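Local coordinates for putative epoxide hydrolase protein (Klebsiella pneumoniae subsp. pneumoniae, PDB 5BOV) that is a putative epoxide hydrolase of the alpha/beta-hydrolase fold that may instead have monoacylglycerol lipase activity, at residues A195-A198 / K199-A203; P258-P262 / A263-A267. All coordinates share one frame; numbering follows the deposited sequence.

Contact 1 (A195-A198 / K199-A203); sequences ATFA and KTARA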
ATOM      1  N   ALA A 195      -1.791  22.115   1.688  1.00 14.17           N
ATOM      2  CA  ALA A 195      -2.951  21.676   0.891  1.00 13.80           C
ATOM      3  C   ALA A 195      -2.756  20.275   0.385  1.00 12.75           C
ATOM      4  O   ALA A 195      -3.721  19.554   0.298  1.00 13.72           O
ATOM      5  CB  ALA A 195      -3.193  22.609  -0.310  1.00 14.48           C
ATOM      6  N   THR A 196      -1.544  19.916   0.055  1.00 12.02           N
ATOM      7  CA  THR A 196      -1.239  18.563  -0.387  1.00 11.30           C
ATOM      8  C   THR A 196      -1.601  17.633   0.714  1.00 10.37           C
ATOM      9  O   THR A 196      -2.339  16.623   0.515  1.00  9.80           O
ATOM     10  CB  THR A 196       0.224  18.438  -0.845  1.00 11.39           C
ATOM     11  OG1 THR A 196       0.397  19.174  -2.076  1.00 12.43           O
ATOM     12  CG2 THR A 196       0.598  17.018  -1.057  1.00 11.01           C
ATOM     13  N   PHE A 197      -1.188  17.951   1.929  1.00 10.37           N
ATOM     14  CA  PHE A 197      -1.542  17.077   3.017  1.00 10.35           C
ATOM     15  C   PHE A 197      -3.041  17.020   3.231  1.00 10.12           C
ATOM     16  O   PHE A 197      -3.637  15.960   3.408  1.00  9.70           O
ATOM     17  CB  PHE A 197      -0.826  17.467   4.342  1.00 10.78           C
ATOM     18  CG  PHE A 197      -1.256  16.647   5.456  1.00 11.03           C
ATOM     19  CD1 PHE A 197      -0.856  15.308   5.487  1.00 11.03           C
ATOM     20  CD2 PHE A 197      -2.196  17.081   6.369  1.00 11.90           C
ATOM     21  CE1 PHE A 197      -1.335  14.501   6.473  1.00 11.06           C
ATOM     22  CE2 PHE A 197      -2.679  16.240   7.341  1.00 11.79           C
ATOM     23  CZ  PHE A 197      -2.277  14.949   7.381  1.00 11.45           C
ATOM     24  N   ALA A 198      -3.667  18.187   3.279  1.00 10.22           N
ATOM     25  CA  ALA A 198      -5.071  18.259   3.551  1.00 10.49           C
ATOM     26  C   ALA A 198      -5.959  17.503   2.599  1.00 10.62           C
ATOM     27  O   ALA A 198      -6.999  16.931   2.967  1.00 10.48           O
ATOM     28  CB  ALA A 198      -5.514  19.734   3.640  1.00 10.82           C
ATOM     29  N   LYS A 199      -5.541  17.451   1.351  1.00 11.19           N
ATOM     30  CA  LYS A 199      -6.301  16.710   0.353  1.00 12.46           C
ATOM     31  C   LYS A 199      -6.373  15.219   0.665  1.00 11.38           C
ATOM     32  O   LYS A 199      -7.442  14.588   0.583  1.00 12.20           O
ATOM     33  CB  LYS A 199      -5.732  16.941  -1.018  1.00 14.03           C
ATOM     34  CG  LYS A 199      -6.664  16.493  -2.139  1.00 17.13           C
ATOM     35  CD  LYS A 199      -6.002  16.900  -3.460  1.00 19.35           C
ATOM     36  CE  LYS A 199      -6.913  16.869  -4.670  1.00 22.03           C
ATOM     37  NZ  LYS A 199      -6.117  17.411  -5.878  1.00 21.63           N
ATOM     38  N   THR A 200      -5.259  14.635   1.117  1.00 10.66           N
ATOM     39  CA  THR A 200      -5.284  13.243   1.561  1.00 10.30           C
ATOM     40  C   THR A 200      -5.909  13.114   2.953  1.00 10.41           C
ATOM     41  O   THR A 200      -6.618  12.162   3.224  1.00  9.74           O
ATOM     42  CB  THR A 200      -3.833  12.660   1.554  1.00 10.25           C
ATOM     43  OG1 THR A 200      -3.443  12.508   0.174  1.00 10.06           O
ATOM     44  CG2 THR A 200      -3.755  11.356   2.279  1.00  9.63           C
ATOM     45  N   ALA A 201      -5.736  14.080   3.840  1.00 11.31           N
ATOM     46  CA  ALA A 201      -6.326  13.994   5.175  1.00 11.57           C
ATOM     47  C   ALA A 201      -7.822  13.798   5.134  1.00 11.99           C
ATOM     48  O   ALA A 201      -8.405  13.134   5.991  1.00 11.62           O
ATOM     49  CB  ALA A 201      -5.982  15.213   5.993  1.00 11.95           C
ATOM     50  N   ARG A 202      -8.458  14.381   4.130  1.00 13.13           N
ATOM     51  CA  ARG A 202      -9.874  14.208   3.972  1.00 14.98           C
ATOM     52  C   ARG A 202     -10.257  12.715   3.924  1.00 14.63           C
ATOM     53  O   ARG A 202     -11.288  12.264   4.492  1.00 14.78           O
ATOM     54  CB  ARG A 202     -10.352  15.091   2.709  1.00 18.53           C
ATOM     55  CG  ARG A 202     -11.809  14.945   2.352  1.00 23.68           C
ATOM     56  CD  ARG A 202     -12.267  15.603   1.002  1.00 26.58           C
ATOM     57  NE  ARG A 202     -13.600  15.002   0.794  1.00 33.70           N
ATOM     58  CZ  ARG A 202     -14.738  15.365   1.444  1.00 38.98           C
ATOM     59  NH1 ARG A 202     -14.795  16.421   2.314  1.00 36.51           N
ATOM     60  NH2 ARG A 202     -15.874  14.681   1.190  1.00 41.60           N
ATOM     61  N   ALA A 203      -9.464  11.914   3.216  1.00 13.51           N
ATOM     62  CA  ALA A 203      -9.705  10.506   3.101  1.00 12.65           C
ATOM     63  C   ALA A 203      -9.426   9.736   4.373  1.00 12.79           C
ATOM     64  O   ALA A 203     -10.033   8.691   4.602  1.00 11.64           O
ATOM     65  CB  ALA A 203      -8.857   9.916   1.962  1.00 12.47           C
TER
HETATM   66  O   HOH W   1      -2.195  14.561  -1.231  1.00 10.51           O
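F197 holds CG anti to its backbone nitrogen (chi1 176°), which turns the ring forward along helix 194-201, and CE2 comes to 3.7 Å from the CB of A201, one turn on. CZ lies a little farther from the same methyl, which meets the ring obliquely. A different torsion serves T200: its chi1 of -71° sets OG1 beside the backbone N and opposite the carbonyl carbon, on the flank where a water can join it to the previous turn. That water donates both its hydrogens, one to T196 O at 2.7 Å and one to T200 OG1 at 2.8 Å, so a carbonyl and a hydroxyl four residues apart share one bridge. Beneath the side chains runs the i to i+4 pattern of an alpha-helix. The bond from A201 N to F197 O is 2.9 Å long and lies almost in line with the carbonyl, whereas R202 N reaches A198 O at 3.2 Å with the donor tilted 30° from the carbonyl plane. K199 N closes the corresponding turn on A195 O. The helix belongs to the mainly helical insertion between strands 127-133 and 247-252, probably the cap region, as in related alpha/beta hydrolases. Its buried face rests on helix 175-186, where H176 and W183 each meet F197 edge-to-face. T200 also rests on W183, so its hydroxyl, bonded to both the D43 carboxylate and the water, satisfies its polarity beside apolar packing and ties the helix to the loop carrying D43.

Contact 2 (P258-P262 / A263-A267); sequences PHPAP and ASYRA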
ATOM      1  N   PRO A 258      10.844   3.037   8.696  1.00 18.73           N
ATOM      2  CA  PRO A 258      11.644   1.805   8.809  1.00 18.57           C
ATOM      3  C   PRO A 258      11.600   1.021   7.479  1.00 17.85           C
ATOM      4  O   PRO A 258      10.550   0.967   6.830  1.00 17.59           O
ATOM      5  CB  PRO A 258      10.924   1.011   9.893  1.00 20.75           C
ATOM      6  CG  PRO A 258       9.950   1.940  10.549  1.00 20.68           C
ATOM      7  CD  PRO A 258       9.656   3.043   9.600  1.00 20.14           C
ATOM      8  N   HIS A 259      12.761   0.588   7.013  1.00 16.90           N
ATOM      9  CA  HIS A 259      12.831  -0.181   5.770  1.00 17.13           C
ATOM     10  C   HIS A 259      14.029  -1.100   5.786  1.00 16.96           C
ATOM     11  O   HIS A 259      15.024  -0.776   6.391  1.00 17.60           O
ATOM     12  CB  HIS A 259      12.882   0.766   4.541  1.00 15.43           C
ATOM     13  CG  HIS A 259      14.030   1.718   4.513  1.00 16.72           C
ATOM     14  ND1 HIS A 259      14.059   2.875   5.227  1.00 16.59           N
ATOM     15  CD2 HIS A 259      15.202   1.675   3.842  1.00 16.62           C
ATOM     16  CE1 HIS A 259      15.189   3.535   4.980  1.00 17.12           C
ATOM     17  NE2 HIS A 259      15.905   2.814   4.141  1.00 17.63           N
ATOM     18  N   PRO A 260      13.923  -2.258   5.083  1.00 18.26           N
ATOM     19  CA  PRO A 260      15.089  -3.145   4.997  1.00 18.41           C
ATOM     20  C   PRO A 260      16.157  -2.683   4.044  1.00 17.93           C
ATOM     21  O   PRO A 260      15.924  -1.894   3.107  1.00 17.40           O
ATOM     22  CB  PRO A 260      14.493  -4.484   4.496  1.00 17.73           C
ATOM     23  CG  PRO A 260      13.119  -4.232   4.125  1.00 18.35           C
ATOM     24  CD  PRO A 260      12.751  -2.809   4.366  1.00 18.59           C
ATOM     25  N   ALA A 261      17.363  -3.179   4.260  1.00 18.12           N
ATOM     26  CA  ALA A 261      18.416  -2.949   3.325  1.00 17.79           C
ATOM     27  C   ALA A 261      18.131  -3.787   2.066  1.00 16.97           C
ATOM     28  O   ALA A 261      17.770  -4.966   2.149  1.00 16.30           O
ATOM     29  CB  ALA A 261      19.749  -3.357   3.900  1.00 17.97           C
ATOM     30  N   PRO A 262      18.315  -3.203   0.872  1.00 16.98           N
ATOM     31  CA  PRO A 262      18.089  -3.999  -0.367  1.00 17.02           C
ATOM     32  C   PRO A 262      18.742  -5.334  -0.503  1.00 16.75           C
ATOM     33  O   PRO A 262      18.117  -6.349  -0.932  1.00 15.75           O
ATOM     34  CB  PRO A 262      18.585  -3.073  -1.475  1.00 18.10           C
ATOM     35  CG  PRO A 262      18.383  -1.727  -0.930  1.00 17.40           C
ATOM     36  CD  PRO A 262      18.636  -1.805   0.577  1.00 17.71           C
ATOM     37  N   ALA A 263      20.012  -5.461  -0.060  1.00 16.93           N
ATOM     38  CA  ALA A 263      20.625  -6.796  -0.173  1.00 17.39           C
ATOM     39  C   ALA A 263      19.834  -7.860   0.589  1.00 16.61           C
ATOM     40  O   ALA A 263      19.918  -9.061   0.307  1.00 18.33           O
ATOM     41  CB  ALA A 263      22.080  -6.753   0.353  1.00 19.33           C
ATOM     42  N   SER A 264      19.178  -7.449   1.666  1.00 14.69           N
ATOM     43  CA  SER A 264      18.469  -8.359   2.561  1.00 14.40           C
ATOM     44  C   SER A 264      17.296  -9.063   1.910  1.00 13.65           C
ATOM     45  O   SER A 264      16.865 -10.161   2.351  1.00 14.83           O
ATOM     46  CB  SER A 264      18.043  -7.684   3.857  1.00 14.01           C
ATOM     47  OG  SER A 264      16.869  -6.855   3.720  1.00 13.25           O
ATOM     48  N   TYR A 265      16.728  -8.430   0.866  1.00 11.95           N
ATOM     49  CA  TYR A 265      15.546  -9.003   0.216  1.00 10.80           C
ATOM     50  C   TYR A 265      15.808  -9.490  -1.205  1.00 10.79           C
ATOM     51  O   TYR A 265      14.863  -9.934  -1.884  1.00 10.26           O
ATOM     52  CB  TYR A 265      14.309  -8.105   0.295  1.00 10.91           C
ATOM     53  CG  TYR A 265      14.498  -6.681  -0.135  1.00 10.72           C
ATOM     54  CD1 TYR A 265      14.625  -6.337  -1.473  1.00 10.80           C
ATOM     55  CD2 TYR A 265      14.385  -5.653   0.797  1.00 10.89           C
ATOM     56  CE1 TYR A 265      14.731  -5.003  -1.853  1.00 10.81           C
ATOM     57  CE2 TYR A 265      14.476  -4.317   0.438  1.00 10.70           C
ATOM     58  CZ  TYR A 265      14.627  -3.978  -0.910  1.00 11.33           C
ATOM     59  OH  TYR A 265      14.724  -2.637  -1.265  1.00 11.45           O
ATOM     60  N   ARG A 266      17.059  -9.503  -1.643  1.00 10.41           N
ATOM     61  CA  ARG A 266      17.351  -9.909  -3.047  1.00 10.39           C
ATOM     62  C   ARG A 266      16.761 -11.289  -3.366  1.00 10.74           C
ATOM     63  O   ARG A 266      16.118 -11.468  -4.399  1.00 11.00           O
ATOM     64  CB  ARG A 266      18.829  -9.866  -3.344  1.00 10.66           C
ATOM     65  CG  ARG A 266      19.211 -10.474  -4.674  1.00 11.13           C
ATOM     66  CD  ARG A 266      18.656  -9.693  -5.837  1.00 10.94           C
ATOM     67  NE  ARG A 266      18.836 -10.355  -7.142  1.00 12.24           N
ATOM     68  CZ  ARG A 266      17.969 -11.210  -7.714  1.00 11.79           C
ATOM     69  NH1 ARG A 266      16.887 -11.564  -7.121  1.00 12.31           N
ATOM     70  NH2 ARG A 266      18.202 -11.684  -8.917  1.00 12.83           N
ATOM     71  N   ALA A 267      16.966 -12.216  -2.431  1.00 10.91           N
ATOM     72  CA  ALA A 267      16.603 -13.585  -2.702  1.00 11.28           C
ATOM     73  C   ALA A 267      15.146 -13.879  -2.438  1.00 11.33           C
ATOM     74  O   ALA A 267      14.743 -15.028  -2.615  1.00 12.57           O
ATOM     75  CB  ALA A 267      17.493 -14.520  -1.872  1.00 11.64           C
TER
HETATM   76  O   HOH W   2      14.682  -1.047   0.830  1.00 12.85           O
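A261 is extended and P262 helical, so the chain bends there into a short, weakly bonded helical turn whose i+3 bonds, of the 3-10 kind, run to A261 O and P262 O from S264 N (2.9 Å) and Y265 N (3.1 Å), respectively. S264 adds a second bond to the first of these carbonyls: its OG donates to A261 O over 2.6 Å, lying in the carbonyl plane, while the backbone N of the same residue approaches from 46° outside that plane. One oxygen is therefore gripped twice by one residue. Y265 has a chi1 of 51°, which places CG between the backbone N and the carbonyl carbon and folds the ring back over P262. The CA of P262 sits above one ring face, 3.8 Å from the centroid and 22° off the normal, a CH-pi contact. P260 meets the ring differently, at its edge, with CG 3.8 Å from CD2 of Y265. Beyond the ring, the phenol hydroxyl donates to a water at 2.6 Å, and this water in turn donates to P260 O, linking the tyrosine to the incoming chain. The turn follows strand 247-252 and precedes strand 273-278, the outermost of the sheet at this end; Y265 touches T249 on the first and Y273 and H275 on the second, with Y136 of a loop also against it.

Here two short local contacts lie in distant parts of one alpha/beta-hydrolase fold. Contact 1 comes first along the chain, on a helix that follows helix 175-186 in the predominantly helical region between strands 127-133 and 247-252. Contact 2 opens only after it closes, in the connection between strands 247-252 and 273-278, the last two of the eight-stranded sheet. Their centres are 31 Å apart on opposite sides of the chain's centre, and their nearest atoms stay about 16 Å from each other. They share no helix or strand and do not touch; contact 1 belongs to the helical insertion, probably the cap, and contact 2 to the core sheet's last connection.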